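Local coordinates for protein putative glucoamylase (Bacteroides uniformis, PDB 4GL3) that is a putative glucoamylase that probably hydrolyses glycosidic bonds in alpha-glucans, at residues 209-212 and 213-217. Numbering follows the deposited sequence.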
loop_
_atom_site.group_PDB
_atom_site.type_symbol
_atom_site.label_atom_id
_atom_site.label_comp_id
_atom_site.label_asym_id
_atom_site.label_seq_id
_atom_site.Cartn_x
_atom_site.Cartn_y
_atom_site.Cartn_z
ATOM N N TYR A 209 18.664 -6.744 -12.604
ATOM C CA TYR A 209 19.440 -5.790 -11.796
ATOM C C TYR A 209 19.247 -6.081 -10.290
ATOM O O TYR A 209 18.824 -5.219 -9.539
ATOM C CB TYR A 209 18.941 -4.384 -12.097
ATOM C CG TYR A 209 19.078 -3.993 -13.531
ATOM C CD1 TYR A 209 20.318 -3.545 -14.032
ATOM C CD2 TYR A 209 17.986 -4.081 -14.416
ATOM C CE1 TYR A 209 20.469 -3.195 -15.375
ATOM C CE2 TYR A 209 18.129 -3.738 -15.762
ATOM C CZ TYR A 209 19.355 -3.278 -16.227
ATOM O OH TYR A 209 19.520 -2.946 -17.543
ATOM N N PRO A 210 19.519 -7.305 -9.866
ATOM C CA PRO A 210 19.259 -7.686 -8.458
ATOM C C PRO A 210 20.277 -7.087 -7.476
ATOM O O PRO A 210 21.421 -6.778 -7.857
ATOM C CB PRO A 210 19.434 -9.199 -8.458
ATOM C CG PRO A 210 20.431 -9.443 -9.557
ATOM C CD PRO A 210 20.066 -8.416 -10.642
ATOM N N ILE A 211 19.833 -6.927 -6.243
ATOM C CA ILE A 211 20.704 -6.554 -5.115
ATOM C C ILE A 211 21.413 -7.768 -4.524
ATOM O O ILE A 211 20.929 -8.891 -4.599
ATOM C CB ILE A 211 19.919 -5.787 -4.021
ATOM C CG1 ILE A 211 18.825 -6.710 -3.397
ATOM C CG2 ILE A 211 19.312 -4.498 -4.574
ATOM C CD1 ILE A 211 18.241 -6.199 -2.119
ATOM N N ALA A 212 22.587 -7.532 -3.944
ATOM C CA ALA A 212 23.266 -8.535 -3.135
ATOM C C ALA A 212 22.449 -8.782 -1.839
ATOM O O ALA A 212 21.725 -7.916 -1.366
ATOM C CB ALA A 212 24.719 -8.087 -2.815
ATOM N N GLU A 213 22.570 -9.971 -1.271
ATOM C CA GLU A 213 21.876 -10.307 -0.025
ATOM C C GLU A 213 22.266 -9.392 1.102
ATOM O O GLU A 213 21.424 -9.039 1.936
ATOM C CB GLU A 213 22.188 -11.765 0.385
ATOM C CG GLU A 213 21.605 -12.773 -0.592
ATOM C CD GLU A 213 22.225 -14.148 -0.441
ATOM O OE1 GLU A 213 22.546 -14.510 0.728
ATOM O OE2 GLU A 213 22.395 -14.840 -1.480
ATOM N N SER A 214 23.539 -9.021 1.136
ATOM C CA SER A 214 24.053 -8.160 2.186
ATOM C C SER A 214 23.366 -6.754 2.204
ATOM O O SER A 214 23.340 -6.079 3.253
ATOM C CB SER A 214 25.574 -8.033 2.033
ATOM O OG SER A 214 25.821 -7.329 0.793
ATOM N N VAL A 215 22.779 -6.342 1.081
ATOM C CA VAL A 215 22.018 -5.102 0.996
ATOM C C VAL A 215 20.800 -5.205 1.927
ATOM O O VAL A 215 20.456 -4.232 2.628
ATOM C CB VAL A 215 21.634 -4.770 -0.482
ATOM C CG1 VAL A 215 20.592 -3.648 -0.626
ATOM C CG2 VAL A 215 22.883 -4.466 -1.334
ATOM N N TYR A 216 20.151 -6.364 1.933
ATOM C CA TYR A 216 19.019 -6.591 2.828
ATOM C C TYR A 216 19.495 -6.699 4.294
ATOM O O TYR A 216 19.006 -5.995 5.174
ATOM C CB TYR A 216 18.286 -7.885 2.446
ATOM C CG TYR A 216 17.061 -8.217 3.249
ATOM C CD1 TYR A 216 15.966 -7.397 3.229
ATOM C CD2 TYR A 216 16.993 -9.378 3.997
ATOM C CE1 TYR A 216 14.832 -7.711 3.920
ATOM C CE2 TYR A 216 15.873 -9.695 4.713
ATOM C CZ TYR A 216 14.786 -8.859 4.671
ATOM O OH TYR A 216 13.642 -9.176 5.386
ATOM N N HIS A 217 20.437 -7.598 4.550
ATOM C CA HIS A 217 20.823 -7.900 5.932
ATOM C C HIS A 217 21.538 -6.747 6.657
ATOM O O HIS A 217 21.305 -6.539 7.842
ATOM C CB HIS A 217 21.643 -9.202 5.991
ATOM C CG HIS A 217 20.851 -10.389 5.551
ATOM N ND1 HIS A 217 19.772 -10.870 6.277
ATOM C CD2 HIS A 217 20.941 -11.166 4.447
ATOM C CE1 HIS A 217 19.260 -11.912 5.643
ATOM N NE2 HIS A 217 19.952 -12.118 4.535
#
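Ile-211 and Val-215 pack their side chains obliquely across the turn that leads into helix 213-220, with Ile-211 CD1 lying 3.8 Å from Val-215 CG1 and 4.0 Å from Val-215 CB. Two torsions bring the branches together: Ile-211 holds CG1 between its backbone N and carbonyl carbon (chi1 64°), while Val-215 sets CG1 anti to its backbone N (chi1 168°). Tyr-200 of helix 197-205 touches both residues, and Met-174 adds to the cover over Val-215, so this side is buried. An alanine in place of Val-215 would probably open a gap beside Ile-211 CD1 and leave that methyl less firmly held. Ala-212 O accepts a bond from Val-215 N at 3.1 Å; the donor sits well above the carbonyl plane and the N-H...O angle is bent to 144°. The solvent side is looser: exposed Ala-212 brings CB only to 4.3 Å from Val-215 CG2, and Glu-213 points away, its extended chain touching Arg-412. At the edge, Ser-214 OG is anchored by a hydrogen bond to Asp-172. Within the helix, Glu-213 O receives the amide of His-217. The arrangement is that of a loop-to-helix transition, extended residues running into a first turn closed by Ala-212 O and Val-215 N.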